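Local atomic coordinates of probable thiamine pyrophosphokinase (Staphylococcus saprophyticus, PDB entry 3L8M), a protein that probably transfers a pyrophosphate group from ATP to thiamine, making thiamine diphosphate. Residues Q84-G89 with P116-M121; G108-L113 with S203-R208; Q135-G140 with I153-V158. One frame throughout, in Å; residues are numbered along the deposited sequence.

Starting from the N terminus, helix 77-87 supplies the first segment, and contact 1 closes when its end (84-89) meets 116-121, after the chain has run through strand 92-96 and helix 103-113. Contact 2 opens inside that loop, at 108-113, and closes only near the C terminus at 203-208, so contacts 1 and 2 cross. Contact 3, 135-140 with 153-158, follows contact 1 in series and nests inside the long loop of contact 2. Contact 1 joins two helical segments of the alpha/beta part, contact 2 sets helix 103-113 against strand 204-209, and contact 3 links the two strands that flank that strand in the mixed sheet.

Contact 1 (Q84-G89 with P116-M121); sequences QAVKRG and PEYAKM
Val86, at the end of helix 77-87, splits its two methyls between Tyr118 and the selenomethionine Met121, and these apolar touches carry the whole contact. Val86 CG1 meets the selenomethionine tip to tip, 3.8 Å from Met121 CE; a bend at the last torsion of that chain (chi3 100°) swings the methyl round to reach it. Val86 CG2 approaches the phenol ring obliquely and lies 4.1 Å from Tyr118 CE1. Ile123 touches both Val86 and Tyr118, and the tyrosine also rests on Ile82 and Asp83, so its ring lies along the side of helix 77-87.

The polar interactions belong to the helix end itself. Arg88 folds back over the last turn, and its NH1 is bonded twice to one residue: 2.8 Å to Gln84 OE1, which lies in the guanidinium plane (N-H...O angle 158°), and 2.9 Å to Gln84 O, a more bent bond. Gly89, with positive phi, ends the helix in a Schellman motif. Gln84 NE2 and Arg88 NH2 then hydrogen-bond to Lys87 O and Arg88 O of the second subunit.

The chemistry is thus divided: between 84-89 and 116-121 the touches are apolar alone, while the directional bonds fix the arginine and serve the helix end and the subunit interface.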
loop_
_atom_site.group_PDB
_atom_site.type_symbol
_atom_site.label_atom_id
_atom_site.label_comp_id
_atom_site.label_asym_id
_atom_site.label_seq_id
_atom_site.Cartn_x
_atom_site.Cartn_y
_atom_site.Cartn_z
ATOM N N GLN A 84 -22.626 1.750 -3.617
ATOM C CA GLN A 84 -21.467 2.430 -4.175
ATOM C C GLN A 84 -20.168 1.691 -3.907
ATOM O O GLN A 84 -19.214 1.834 -4.672
ATOM C CB GLN A 84 -21.363 3.853 -3.630
ATOM C CG GLN A 84 -22.333 4.816 -4.266
ATOM C CD GLN A 84 -22.171 4.878 -5.769
ATOM O OE1 GLN A 84 -21.055 5.003 -6.282
ATOM N NE2 GLN A 84 -23.290 4.804 -6.488
ATOM N N ALA A 85 -20.120 0.925 -2.818
ATOM C CA ALA A 85 -18.910 0.164 -2.504
ATOM C C ALA A 85 -18.888 -1.082 -3.381
ATOM O O ALA A 85 -17.834 -1.481 -3.882
ATOM C CB ALA A 85 -18.869 -0.235 -1.027
ATOM N N VAL A 86 -20.056 -1.693 -3.558
ATOM C CA VAL A 86 -20.169 -2.891 -4.381
ATOM C C VAL A 86 -19.861 -2.550 -5.841
ATOM O O VAL A 86 -19.328 -3.371 -6.573
ATOM C CB VAL A 86 -21.590 -3.542 -4.256
ATOM C CG1 VAL A 86 -21.774 -4.635 -5.305
ATOM C CG2 VAL A 86 -21.750 -4.170 -2.873
ATOM N N LYS A 87 -20.182 -1.329 -6.259
ATOM C CA LYS A 87 -19.907 -0.910 -7.629
ATOM C C LYS A 87 -18.407 -0.789 -7.907
ATOM O O LYS A 87 -17.963 -0.973 -9.044
ATOM C CB LYS A 87 -20.576 0.436 -7.927
ATOM C CG LYS A 87 -22.032 0.342 -8.313
ATOM C CD LYS A 87 -22.573 1.697 -8.758
ATOM C CE LYS A 87 -23.964 1.553 -9.345
ATOM N NZ LYS A 87 -23.920 0.646 -10.527
ATOM N N ARG A 88 -17.634 -0.465 -6.873
ATOM C CA ARG A 88 -16.186 -0.310 -7.012
ATOM C C ARG A 88 -15.428 -1.629 -6.806
ATOM O O ARG A 88 -14.197 -1.657 -6.801
ATOM C CB ARG A 88 -15.679 0.757 -6.029
ATOM C CG ARG A 88 -16.162 2.187 -6.352
ATOM C CD ARG A 88 -15.931 3.154 -5.184
ATOM N NE ARG A 88 -16.165 4.554 -5.538
ATOM C CZ ARG A 88 -17.337 5.061 -5.922
ATOM N NH1 ARG A 88 -18.408 4.284 -6.008
ATOM N NH2 ARG A 88 -17.446 6.353 -6.214
ATOM N N GLY A 89 -16.160 -2.721 -6.623
ATOM C CA GLY A 89 -15.504 -4.009 -6.455
ATOM C C GLY A 89 -15.200 -4.458 -5.034
ATOM O O GLY A 89 -14.468 -5.425 -4.836
ATOM N N PRO A 116 -32.025 -8.871 -1.867
ATOM C CA PRO A 116 -31.743 -10.023 -2.726
ATOM C C PRO A 116 -30.650 -9.728 -3.752
ATOM O O PRO A 116 -29.924 -10.623 -4.180
ATOM C CB PRO A 116 -33.100 -10.316 -3.363
ATOM C CG PRO A 116 -33.738 -8.962 -3.422
ATOM C CD PRO A 116 -33.397 -8.378 -2.077
ATOM N N GLU A 117 -30.530 -8.462 -4.129
ATOM C CA GLU A 117 -29.515 -8.041 -5.084
ATOM C C GLU A 117 -28.115 -8.470 -4.638
ATOM O O GLU A 117 -27.197 -8.544 -5.454
ATOM C CB GLU A 117 -29.570 -6.521 -5.241
ATOM C CG GLU A 117 -28.541 -5.935 -6.187
ATOM C CD GLU A 117 -28.597 -4.419 -6.222
ATOM O OE1 GLU A 117 -28.464 -3.799 -5.143
ATOM O OE2 GLU A 117 -28.772 -3.850 -7.323
ATOM N N TYR A 118 -27.954 -8.757 -3.348
ATOM C CA TYR A 118 -26.654 -9.165 -2.816
ATOM C C TYR A 118 -26.513 -10.669 -2.626
ATOM O O TYR A 118 -25.398 -11.192 -2.559
ATOM C CB TYR A 118 -26.379 -8.468 -1.479
ATOM C CG TYR A 118 -26.406 -6.958 -1.563
ATOM C CD1 TYR A 118 -25.732 -6.284 -2.584
ATOM C CD2 TYR A 118 -27.118 -6.202 -0.634
ATOM C CE1 TYR A 118 -25.775 -4.898 -2.679
ATOM C CE2 TYR A 118 -27.164 -4.816 -0.721
ATOM C CZ TYR A 118 -26.496 -4.169 -1.745
ATOM O OH TYR A 118 -26.584 -2.798 -1.855
ATOM N N ALA A 119 -27.638 -11.365 -2.536
ATOM C CA ALA A 119 -27.617 -12.812 -2.347
ATOM C C ALA A 119 -26.965 -13.509 -3.536
ATOM O O ALA A 119 -26.063 -14.331 -3.370
ATOM C CB ALA A 119 -29.031 -13.329 -2.150
ATOM N N LYS A 120 -27.429 -13.177 -4.738
ATOM C CA LYS A 120 -26.890 -13.771 -5.955
ATOM C C LYS A 120 -25.401 -13.466 -6.100
ATOM O O LYS A 120 -24.613 -14.346 -6.447
ATOM C CB LYS A 120 -27.671 -13.265 -7.174
ATOM C CG LYS A 120 -28.444 -11.980 -6.918
ATOM C CD LYS A 120 -29.565 -11.799 -7.926
ATOM C CE LYS A 120 -30.562 -10.752 -7.448
ATOM N NZ LYS A 120 -31.780 -10.683 -8.303
HETATM N N MSE A 121 -25.022 -12.222 -5.826
HETATM C CA MSE A 121 -23.623 -11.815 -5.910
HETATM C C MSE A 121 -22.841 -12.494 -4.782
HETATM O O MSE A 121 -23.434 -13.107 -3.894
HETATM C CB MSE A 121 -23.521 -10.289 -5.820
HETATM C CG MSE A 121 -24.277 -9.581 -6.951
HETATM SE SE MSE A 121 -24.468 -7.665 -6.765
HETATM C CE MSE A 121 -23.063 -7.083 -7.948
#

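Contact 2 (G108-L113 with S203-R208); sequences GALQIL and SVLMIR
Leu205 points from strand 204-209 toward helix 103-113, where Leu110 and Leu113, one helical turn apart, receive it. The helix is the main part of the crossover of a beta-alpha-beta unit, which also includes the short helix 116-119 and leads from strand 92-96 to its parallel neighbour 124-128 in the mixed sheet. Its last turn extends beyond those strands to cover an antiparallel part of the same sheet, to which 204-209 belongs.

All three leucines leave the backbone in the same way, with CG opposite the carbonyl carbon, yet they use different branches. Leu110 offers its side branch, CD2, since CD1 continues the chain away from CA (chi2 177°). Leu113 instead presents that extended branch, CD1. Leu205 comes in from the strand with its fork spread between the two: its outer methyl CD1 goes to Leu110 and its side methyl CD2 to Leu113. The backbones stay well apart, the nearest alpha carbons, Leu110 CA and Leu205 CA, being 8.7 Å from each other, so only the ends of the side chains bridge the space. The touches are fairly relaxed, and all of them are apolar.

Neighbours place the contact in the fold. Ile112, on another side of the helix, packs on Leu78, Ala79 and Ile82 of helix 77-87, while Leu205 also touches Glu114 and Val158. Alternation along the strand turns Val204 and Met206 to the opposite face of the sheet, where both meet Phe155.

Four methyls close the contact. Leu205 CD1 is 4.4 Å from Leu110 CD2, and Leu205 CD2 is 4.3 Å from Leu113 CD1. On the helix itself, Leu110 CD2 lies 4.3 Å from Leu113 CD1.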
loop_
_atom_site.group_PDB
_atom_site.type_symbol
_atom_site.label_atom_id
_atom_site.label_comp_id
_atom_site.label_asym_id
_atom_site.label_seq_id
_atom_site.Cartn_x
_atom_site.Cartn_y
_atom_site.Cartn_z
ATOM N N GLY A 108 -33.137 -0.215 9.390
ATOM C CA GLY A 108 -32.947 0.014 7.969
ATOM C C GLY A 108 -31.656 -0.665 7.561
ATOM O O GLY A 108 -31.555 -1.273 6.484
ATOM N N ALA A 109 -30.663 -0.584 8.441
ATOM C CA ALA A 109 -29.382 -1.207 8.166
ATOM C C ALA A 109 -29.593 -2.711 7.977
ATOM O O ALA A 109 -28.903 -3.340 7.165
ATOM C CB ALA A 109 -28.384 -0.913 9.312
ATOM N N LEU A 110 -30.552 -3.292 8.706
ATOM C CA LEU A 110 -30.835 -4.728 8.565
ATOM C C LEU A 110 -31.514 -5.031 7.223
ATOM O O LEU A 110 -31.283 -6.087 6.621
ATOM C CB LEU A 110 -31.711 -5.233 9.715
ATOM C CG LEU A 110 -31.151 -5.165 11.141
ATOM C CD1 LEU A 110 -32.211 -5.645 12.110
ATOM C CD2 LEU A 110 -29.896 -6.014 11.268
ATOM N N GLN A 111 -32.347 -4.107 6.746
ATOM C CA GLN A 111 -33.006 -4.302 5.458
ATOM C C GLN A 111 -31.968 -4.459 4.334
ATOM O O GLN A 111 -32.154 -5.261 3.415
ATOM C CB GLN A 111 -33.948 -3.135 5.151
ATOM C CG GLN A 111 -35.151 -3.048 6.074
ATOM C CD GLN A 111 -36.019 -1.841 5.788
ATOM O OE1 GLN A 111 -35.545 -0.840 5.251
ATOM N NE2 GLN A 111 -37.298 -1.932 6.145
ATOM N N ILE A 112 -30.882 -3.691 4.403
ATOM C CA ILE A 112 -29.846 -3.759 3.380
ATOM C C ILE A 112 -29.215 -5.150 3.275
ATOM O O ILE A 112 -29.042 -5.681 2.172
ATOM C CB ILE A 112 -28.737 -2.722 3.638
ATOM C CG1 ILE A 112 -29.319 -1.313 3.569
ATOM C CG2 ILE A 112 -27.641 -2.850 2.588
ATOM C CD1 ILE A 112 -28.373 -0.263 4.077
ATOM N N LEU A 113 -28.879 -5.744 4.417
ATOM C CA LEU A 113 -28.277 -7.067 4.433
ATOM C C LEU A 113 -29.214 -8.083 3.783
ATOM O O LEU A 113 -28.778 -9.101 3.254
ATOM C CB LEU A 113 -28.001 -7.514 5.871
ATOM C CG LEU A 113 -27.015 -6.768 6.777
ATOM C CD1 LEU A 113 -27.215 -7.255 8.200
ATOM C CD2 LEU A 113 -25.582 -7.014 6.345
ATOM N N SER A 203 -34.877 -17.569 5.228
ATOM C CA SER A 203 -33.622 -16.873 5.477
ATOM C C SER A 203 -33.548 -16.452 6.943
ATOM O O SER A 203 -34.574 -16.217 7.583
ATOM C CB SER A 203 -33.547 -15.636 4.587
ATOM O OG SER A 203 -34.642 -14.757 4.833
ATOM N N VAL A 204 -32.334 -16.355 7.476
ATOM C CA VAL A 204 -32.156 -15.956 8.868
ATOM C C VAL A 204 -30.963 -15.025 9.078
ATOM O O VAL A 204 -29.961 -15.095 8.361
ATOM C CB VAL A 204 -31.950 -17.181 9.787
ATOM C CG1 VAL A 204 -33.097 -18.169 9.612
ATOM C CG2 VAL A 204 -30.605 -17.842 9.478
ATOM N N LEU A 205 -31.093 -14.133 10.053
ATOM C CA LEU A 205 -30.008 -13.235 10.393
ATOM C C LEU A 205 -29.212 -13.990 11.447
ATOM O O LEU A 205 -29.781 -14.606 12.349
ATOM C CB LEU A 205 -30.535 -11.932 10.996
ATOM C CG LEU A 205 -31.171 -10.909 10.053
ATOM C CD1 LEU A 205 -31.963 -9.906 10.879
ATOM C CD2 LEU A 205 -30.094 -10.213 9.213
HETATM N N MSE A 206 -27.899 -13.986 11.319
HETATM C CA MSE A 206 -27.085 -14.655 12.310
HETATM C C MSE A 206 -26.443 -13.546 13.120
HETATM O O MSE A 206 -25.897 -12.606 12.550
HETATM C CB MSE A 206 -26.012 -15.506 11.646
HETATM C CG MSE A 206 -24.958 -15.988 12.621
HETATM SE SE MSE A 206 -23.736 -17.018 11.830
HETATM C CE MSE A 206 -23.216 -17.943 13.222
ATOM N N ILE A 207 -26.527 -13.640 14.442
ATOM C CA ILE A 207 -25.949 -12.622 15.301
ATOM C C ILE A 207 -25.044 -13.231 16.352
ATOM O O ILE A 207 -25.471 -14.060 17.150
ATOM C CB ILE A 207 -27.048 -11.784 15.982
ATOM C CG1 ILE A 207 -26.437 -10.900 17.065
ATOM C CG2 ILE A 207 -28.102 -12.688 16.579
ATOM C CD1 ILE A 207 -27.391 -9.860 17.574
ATOM N N ARG A 208 -23.780 -12.826 16.337
ATOM C CA ARG A 208 -22.824 -13.330 17.304
ATOM C C ARG A 208 -22.615 -12.286 18.386
ATOM O O ARG A 208 -22.466 -11.100 18.096
ATOM C CB ARG A 208 -21.514 -13.680 16.605
ATOM C CG ARG A 208 -21.728 -14.719 15.517
ATOM C CD ARG A 208 -20.647 -15.766 15.529
ATOM N NE ARG A 208 -19.855 -15.731 14.306
ATOM C CZ ARG A 208 -18.895 -16.603 14.019
ATOM N NH1 ARG A 208 -18.614 -17.580 14.876
ATOM N NH2 ARG A 208 -18.215 -16.497 12.881
#

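Contact 3 (Q135-G140 with I153-V158); sequences QFIQKG and ISFIPV
Two strands of the mixed sheet that are not direct neighbours meet here, reaching across strand 204-209, which lies between them; the pairs are Ile137 with Phe155 and Phe136 with Val158, the valine following directly on the end of strand 152-157. Phe136 swings its ring out with CG opposite the backbone N (chi1 -178°), and Val158 comes obliquely to the edge of that ring, near its plane. One methyl does most of the touching: Val158 CG2 is 3.6 Å from Phe136 CE1 and 4.0 Å from CD1 of the same ring, the first being a snug fit. Phe136 CE1 also lies 4.0 Å from Val158 CB.

Because 132-137 and 152-157 are each antiparallel to 204-209, they run parallel to each other, and the central strand supplies the backbone bonds to both: Ile137 pairs with Val204, and Ser154 with Ile207. Consecutive residues point to opposite faces. Phe136 and Val158 therefore meet on the helix side, with Ser203 touching both, whereas Ile137 and Phe155 meet over the other face, where each also packs on the selenomethionine Met206.

There the isoleucine stretches out fully (chi2 179°) and sets its terminal methyl at the edge of the phenylalanine ring, Ile137 CD1 lying 4.4 Å from Phe155 CE1. Farther on, the chain passes to the second, four-stranded sheet: Lys139 NZ hydrogen-bonds to Ile200 O, and Gly140 pairs with Ile199.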
loop_
_atom_site.group_PDB
_atom_site.type_symbol
_atom_site.label_atom_id
_atom_site.label_comp_id
_atom_site.label_asym_id
_atom_site.label_seq_id
_atom_site.Cartn_x
_atom_site.Cartn_y
_atom_site.Cartn_z
ATOM N N GLN A 135 -24.995 -10.792 10.272
ATOM C CA GLN A 135 -24.992 -11.007 8.829
ATOM C C GLN A 135 -26.193 -11.842 8.418
ATOM O O GLN A 135 -26.732 -12.611 9.214
ATOM C CB GLN A 135 -23.702 -11.697 8.377
ATOM C CG GLN A 135 -23.505 -13.091 8.951
ATOM C CD GLN A 135 -22.200 -13.733 8.496
ATOM O OE1 GLN A 135 -21.983 -13.942 7.302
ATOM N NE2 GLN A 135 -21.324 -14.044 9.451
ATOM N N PHE A 136 -26.606 -11.677 7.165
ATOM C CA PHE A 136 -27.746 -12.385 6.600
ATOM C C PHE A 136 -27.287 -13.720 5.992
ATOM O O PHE A 136 -26.197 -13.814 5.441
ATOM C CB PHE A 136 -28.386 -11.483 5.536
ATOM C CG PHE A 136 -29.616 -12.051 4.892
ATOM C CD1 PHE A 136 -30.731 -12.391 5.653
ATOM C CD2 PHE A 136 -29.681 -12.193 3.504
ATOM C CE1 PHE A 136 -31.898 -12.866 5.042
ATOM C CE2 PHE A 136 -30.845 -12.665 2.881
ATOM C CZ PHE A 136 -31.954 -13.000 3.651
ATOM N N ILE A 137 -28.102 -14.758 6.129
ATOM C CA ILE A 137 -27.768 -16.068 5.575
ATOM C C ILE A 137 -28.983 -16.582 4.835
ATOM O O ILE A 137 -30.040 -16.790 5.429
ATOM C CB ILE A 137 -27.393 -17.093 6.647
ATOM C CG1 ILE A 137 -26.233 -16.572 7.502
ATOM C CG2 ILE A 137 -26.985 -18.401 5.968
ATOM C CD1 ILE A 137 -25.815 -17.534 8.603
ATOM N N GLN A 138 -28.815 -16.785 3.535
ATOM C CA GLN A 138 -29.894 -17.234 2.671
ATOM C C GLN A 138 -29.987 -18.749 2.587
ATOM O O GLN A 138 -29.156 -19.465 3.154
ATOM C CB GLN A 138 -29.685 -16.635 1.281
ATOM C CG GLN A 138 -30.911 -16.597 0.406
ATOM C CD GLN A 138 -30.646 -15.861 -0.889
ATOM O OE1 GLN A 138 -29.745 -16.225 -1.649
ATOM N NE2 GLN A 138 -31.425 -14.815 -1.147
ATOM N N LYS A 139 -31.009 -19.230 1.882
ATOM C CA LYS A 139 -31.233 -20.666 1.708
ATOM C C LYS A 139 -29.967 -21.337 1.189
ATOM O O LYS A 139 -29.394 -20.921 0.181
ATOM C CB LYS A 139 -32.396 -20.903 0.737
ATOM C CG LYS A 139 -32.702 -22.368 0.427
ATOM C CD LYS A 139 -33.861 -22.476 -0.571
ATOM C CE LYS A 139 -34.018 -23.886 -1.146
ATOM N NZ LYS A 139 -34.373 -24.918 -0.130
ATOM N N GLY A 140 -29.531 -22.374 1.893
ATOM C CA GLY A 140 -28.324 -23.079 1.504
ATOM C C GLY A 140 -27.687 -23.690 2.732
ATOM O O GLY A 140 -28.288 -23.692 3.805
ATOM N N ILE A 153 -24.246 -17.363 19.859
ATOM C CA ILE A 153 -24.706 -17.369 18.472
ATOM C C ILE A 153 -26.216 -17.521 18.445
ATOM O O ILE A 153 -26.767 -18.405 19.095
ATOM C CB ILE A 153 -24.143 -18.547 17.659
ATOM C CG1 ILE A 153 -22.614 -18.558 17.708
ATOM C CG2 ILE A 153 -24.637 -18.448 16.218
ATOM C CD1 ILE A 153 -22.037 -19.104 19.004
ATOM N N SER A 154 -26.881 -16.667 17.680
ATOM C CA SER A 154 -28.325 -16.736 17.572
ATOM C C SER A 154 -28.747 -16.573 16.122
ATOM O O SER A 154 -28.068 -15.918 15.331
ATOM C CB SER A 154 -28.984 -15.642 18.416
ATOM O OG SER A 154 -28.519 -15.687 19.753
ATOM N N PHE A 155 -29.876 -17.186 15.789
ATOM C CA PHE A 155 -30.434 -17.113 14.455
ATOM C C PHE A 155 -31.857 -16.575 14.553
ATOM O O PHE A 155 -32.679 -17.095 15.305
ATOM C CB PHE A 155 -30.432 -18.501 13.815
ATOM C CG PHE A 155 -29.058 -19.097 13.674
ATOM C CD1 PHE A 155 -28.190 -18.652 12.684
ATOM C CD2 PHE A 155 -28.621 -20.083 14.553
ATOM C CE1 PHE A 155 -26.913 -19.181 12.571
ATOM C CE2 PHE A 155 -27.347 -20.620 14.450
ATOM C CZ PHE A 155 -26.488 -20.169 13.459
ATOM N N ILE A 156 -32.128 -15.520 13.793
ATOM C CA ILE A 156 -33.437 -14.882 13.755
ATOM C C ILE A 156 -33.964 -14.993 12.328
ATOM O O ILE A 156 -33.309 -14.544 11.396
ATOM C CB ILE A 156 -33.336 -13.371 14.101
ATOM C CG1 ILE A 156 -32.618 -13.169 15.445
ATOM C CG2 ILE A 156 -34.724 -12.745 14.079
ATOM C CD1 ILE A 156 -33.259 -13.848 16.617
ATOM N N PRO A 157 -35.148 -15.600 12.133
ATOM C CA PRO A 157 -35.671 -15.712 10.771
ATOM C C PRO A 157 -36.071 -14.364 10.167
ATOM O O PRO A 157 -36.412 -13.419 10.884
ATOM C CB PRO A 157 -36.855 -16.662 10.935
ATOM C CG PRO A 157 -37.312 -16.385 12.334
ATOM C CD PRO A 157 -36.011 -16.321 13.084
ATOM N N VAL A 158 -36.023 -14.282 8.842
ATOM C CA VAL A 158 -36.376 -13.055 8.142
ATOM C C VAL A 158 -37.666 -13.244 7.348
ATOM O O VAL A 158 -38.518 -12.357 7.306
ATOM C CB VAL A 158 -35.226 -12.621 7.200
ATOM C CG1 VAL A 158 -35.546 -11.286 6.544
ATOM C CG2 VAL A 158 -33.931 -12.515 7.996
#